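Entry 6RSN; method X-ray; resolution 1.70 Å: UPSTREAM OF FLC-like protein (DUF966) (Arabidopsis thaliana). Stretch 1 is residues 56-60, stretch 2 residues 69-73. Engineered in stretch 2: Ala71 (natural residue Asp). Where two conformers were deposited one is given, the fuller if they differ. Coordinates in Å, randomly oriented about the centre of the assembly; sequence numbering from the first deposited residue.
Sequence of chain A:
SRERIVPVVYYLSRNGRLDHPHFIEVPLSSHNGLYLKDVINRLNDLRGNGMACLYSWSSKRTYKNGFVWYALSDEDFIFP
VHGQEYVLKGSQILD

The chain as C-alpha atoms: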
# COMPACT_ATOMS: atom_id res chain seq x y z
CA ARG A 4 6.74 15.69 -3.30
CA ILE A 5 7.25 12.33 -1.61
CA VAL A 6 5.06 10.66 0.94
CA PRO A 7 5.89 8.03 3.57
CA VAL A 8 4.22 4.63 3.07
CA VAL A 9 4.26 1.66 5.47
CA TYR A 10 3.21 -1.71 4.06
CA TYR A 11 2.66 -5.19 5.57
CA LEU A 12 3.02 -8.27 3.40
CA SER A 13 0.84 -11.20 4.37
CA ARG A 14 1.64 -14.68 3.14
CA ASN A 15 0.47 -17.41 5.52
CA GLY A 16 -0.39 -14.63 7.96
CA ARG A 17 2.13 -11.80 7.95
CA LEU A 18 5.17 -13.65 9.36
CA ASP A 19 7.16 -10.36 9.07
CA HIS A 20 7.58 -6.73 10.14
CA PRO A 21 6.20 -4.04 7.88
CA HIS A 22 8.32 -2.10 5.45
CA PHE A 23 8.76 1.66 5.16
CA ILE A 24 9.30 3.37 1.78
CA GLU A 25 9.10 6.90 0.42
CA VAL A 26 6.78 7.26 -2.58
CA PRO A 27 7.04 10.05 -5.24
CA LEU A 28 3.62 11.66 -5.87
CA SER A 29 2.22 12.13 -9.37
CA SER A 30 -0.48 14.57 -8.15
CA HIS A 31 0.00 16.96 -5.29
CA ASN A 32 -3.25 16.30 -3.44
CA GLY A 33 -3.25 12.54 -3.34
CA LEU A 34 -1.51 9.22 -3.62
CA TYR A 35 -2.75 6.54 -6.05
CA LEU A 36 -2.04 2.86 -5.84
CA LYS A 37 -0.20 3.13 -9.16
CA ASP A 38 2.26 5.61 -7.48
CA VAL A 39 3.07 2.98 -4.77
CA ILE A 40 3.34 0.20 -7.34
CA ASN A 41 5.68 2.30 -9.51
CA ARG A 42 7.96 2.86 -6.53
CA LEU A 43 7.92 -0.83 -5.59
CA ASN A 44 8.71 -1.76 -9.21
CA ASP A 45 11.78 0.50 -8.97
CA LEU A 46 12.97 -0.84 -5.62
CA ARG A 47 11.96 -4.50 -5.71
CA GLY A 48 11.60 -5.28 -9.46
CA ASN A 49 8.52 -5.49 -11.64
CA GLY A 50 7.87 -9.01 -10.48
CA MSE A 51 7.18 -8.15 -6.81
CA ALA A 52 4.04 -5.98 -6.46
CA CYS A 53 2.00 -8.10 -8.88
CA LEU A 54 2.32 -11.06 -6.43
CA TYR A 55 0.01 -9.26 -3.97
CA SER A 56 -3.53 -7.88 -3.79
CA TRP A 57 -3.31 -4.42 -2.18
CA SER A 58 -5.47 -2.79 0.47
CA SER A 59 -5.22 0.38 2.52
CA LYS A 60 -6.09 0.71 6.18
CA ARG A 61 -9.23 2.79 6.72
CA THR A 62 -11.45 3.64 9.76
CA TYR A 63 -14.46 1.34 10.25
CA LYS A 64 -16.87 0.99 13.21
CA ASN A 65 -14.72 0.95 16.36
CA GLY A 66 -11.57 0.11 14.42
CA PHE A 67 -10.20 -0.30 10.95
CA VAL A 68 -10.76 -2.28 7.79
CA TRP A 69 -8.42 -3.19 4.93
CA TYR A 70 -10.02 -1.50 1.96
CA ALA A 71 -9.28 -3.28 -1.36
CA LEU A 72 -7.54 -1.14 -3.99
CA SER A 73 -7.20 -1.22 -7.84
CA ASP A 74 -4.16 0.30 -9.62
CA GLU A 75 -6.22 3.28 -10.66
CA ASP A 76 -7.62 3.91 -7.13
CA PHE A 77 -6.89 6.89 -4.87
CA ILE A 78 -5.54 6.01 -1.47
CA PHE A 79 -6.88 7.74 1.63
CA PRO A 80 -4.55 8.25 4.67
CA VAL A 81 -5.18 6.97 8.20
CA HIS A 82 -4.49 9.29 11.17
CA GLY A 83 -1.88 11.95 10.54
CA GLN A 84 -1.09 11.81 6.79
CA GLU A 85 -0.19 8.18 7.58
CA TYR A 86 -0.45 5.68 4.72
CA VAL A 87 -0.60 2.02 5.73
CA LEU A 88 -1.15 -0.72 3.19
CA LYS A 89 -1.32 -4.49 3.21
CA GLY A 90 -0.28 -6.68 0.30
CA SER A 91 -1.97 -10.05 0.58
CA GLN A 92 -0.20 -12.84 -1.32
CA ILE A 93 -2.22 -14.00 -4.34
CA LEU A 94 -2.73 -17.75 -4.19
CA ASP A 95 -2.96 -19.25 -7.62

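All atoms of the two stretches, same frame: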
# COMPACT_ATOMS: atom_id res chain seq x y z
N SER A 56 -2.34 -8.71 -3.67
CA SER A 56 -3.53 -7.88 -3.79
C SER A 56 -3.45 -6.80 -2.71
O SER A 56 -3.14 -7.11 -1.56
CB SER A 56 -4.72 -8.83 -3.43
OG SER A 56 -5.87 -8.01 -3.57
N TRP A 57 -3.65 -5.51 -3.11
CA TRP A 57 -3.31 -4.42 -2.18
C TRP A 57 -4.55 -3.78 -1.55
O TRP A 57 -5.59 -3.69 -2.19
CB TRP A 57 -2.46 -3.31 -2.89
CG TRP A 57 -1.14 -3.89 -3.31
CD1 TRP A 57 -0.82 -4.53 -4.49
CD2 TRP A 57 0.05 -3.93 -2.50
NE1 TRP A 57 0.51 -4.92 -4.45
CE2 TRP A 57 1.06 -4.57 -3.26
CE3 TRP A 57 0.35 -3.46 -1.21
CZ2 TRP A 57 2.35 -4.80 -2.75
CZ3 TRP A 57 1.63 -3.62 -0.73
CH2 TRP A 57 2.62 -4.28 -1.49
N SER A 58 -4.39 -3.41 -0.28
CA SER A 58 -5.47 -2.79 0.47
C SER A 58 -4.86 -1.60 1.21
O SER A 58 -3.63 -1.49 1.37
CB SER A 58 -6.09 -3.78 1.45
OG SER A 58 -6.76 -4.87 0.78
N SER A 59 -5.71 -0.66 1.64
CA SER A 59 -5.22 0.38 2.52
C SER A 59 -6.05 0.36 3.80
O SER A 59 -7.24 0.02 3.81
CB SER A 59 -5.25 1.75 1.85
OG SER A 59 -6.60 2.12 1.59
N LYS A 60 -5.38 0.67 4.91
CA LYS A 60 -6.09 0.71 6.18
C LYS A 60 -7.01 1.94 6.23
O LYS A 60 -6.66 3.09 5.92
CB LYS A 60 -5.02 0.77 7.27
CG LYS A 60 -5.51 0.51 8.69
CD LYS A 60 -4.35 0.78 9.64
CE LYS A 60 -4.69 0.34 11.04
NZ LYS A 60 -3.72 0.85 12.05
N TRP A 69 -9.29 -3.22 6.12
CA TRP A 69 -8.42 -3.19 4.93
C TRP A 69 -9.26 -3.04 3.68
O TRP A 69 -10.00 -3.95 3.28
CB TRP A 69 -7.62 -4.52 4.85
CG TRP A 69 -6.62 -4.67 5.95
CD1 TRP A 69 -6.58 -5.63 6.91
CD2 TRP A 69 -5.44 -3.90 6.12
NE1 TRP A 69 -5.48 -5.49 7.73
CE2 TRP A 69 -4.76 -4.41 7.27
CE3 TRP A 69 -4.89 -2.81 5.45
CZ2 TRP A 69 -3.54 -3.88 7.70
CZ3 TRP A 69 -3.72 -2.24 5.93
CH2 TRP A 69 -3.04 -2.80 7.02
N TYR A 70 -9.17 -1.84 3.08
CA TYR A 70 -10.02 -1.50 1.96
C TYR A 70 -9.31 -1.87 0.66
O TYR A 70 -8.25 -1.38 0.39
CB TYR A 70 -10.19 0.03 1.97
CG TYR A 70 -11.39 0.46 1.20
CD1 TYR A 70 -11.31 0.72 -0.17
CD2 TYR A 70 -12.59 0.66 1.85
CE1 TYR A 70 -12.42 1.16 -0.87
CE2 TYR A 70 -13.71 1.12 1.17
CZ TYR A 70 -13.62 1.34 -0.20
OH TYR A 70 -14.75 1.78 -0.83
N ALA A 71 -9.89 -2.76 -0.16
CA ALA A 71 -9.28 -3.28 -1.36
C ALA A 71 -9.10 -2.16 -2.38
O ALA A 71 -10.00 -1.30 -2.59
CB ALA A 71 -10.24 -4.34 -1.91
N LEU A 72 -7.90 -2.11 -2.96
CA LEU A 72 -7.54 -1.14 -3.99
C LEU A 72 -7.27 -1.73 -5.39
O LEU A 72 -6.68 -2.79 -5.48
CB LEU A 72 -6.22 -0.49 -3.54
CG LEU A 72 -6.18 0.19 -2.17
CD1 LEU A 72 -4.74 0.46 -1.74
CD2 LEU A 72 -6.93 1.54 -2.23
N SER A 73 -7.66 -1.03 -6.46
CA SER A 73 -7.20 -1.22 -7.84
C SER A 73 -6.10 -0.23 -8.14
O SER A 73 -6.02 0.76 -7.43
CB SER A 73 -8.29 -0.94 -8.83
OG SER A 73 -9.39 -1.77 -8.51
O HOH W 1 -4.44 -4.60 -5.72
O HOH W 2 -9.39 -5.88 1.16

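Residues 56-60 form an extended strand, and a second strand, which includes residues 69-71, runs antiparallel to it, with a marked twist: their N-to-C directions differ by 134°. Ser59 and Tyr70 make up the hydrogen-bonded pair of the ladder. Tyr70 N donates to Ser59 O (2.8 Å) almost linearly, and Ser59 N donates to Tyr70 O (2.9 Å). Ser58 with Ala71 and Lys60 with Trp69 are the flanking non-hydrogen-bonded pairs, where the CA atoms come closer, and Ser58 CA lies 3.1 Å from Tyr70 O in a CA-H...O contact. A third hydrogen bond, from Leu72 N to Trp57 O (2.9 Å), carries the pairing onward. Beyond it a water takes over, accepting from Trp57 N and donating to Leu72 O, each at 2.9 Å.

The side chains of Ser58, Lys60, Trp69 and Ala71 share one face of the sheet. Trp69, with chi1 in the m rotamer, lays its indole obliquely beside the neighbouring strand; its CZ3 comes within 3.5 Å of Lys60 CB, so the aliphatic root of the lysine packs against the ring while the extended, all-t chain carries its amine away. The small Ser58 side chain lies beside the tryptophan, its CB 3.8 Å from Trp69 CB; a second water lies 2.8 Å from Ser58 OG, hydrogen-bonded to it, and donates a hydrogen bond to Trp69 O. Ala71, an engineered residue, adds only a methyl group here.

On the other face, Ser59 and Tyr70 pair, but the tyrosine ring leads away and leaves the serine little covered by it. Leu72 instead points toward the first strand, placing CD1 3.8 Å from Ser59 CB; its branched, apolar end suits this packing beside a buried serine. Trp57 is also buried, yet its indole leads away from the second stretch, and its NE1 is hydrogen-bonded elsewhere in the structure.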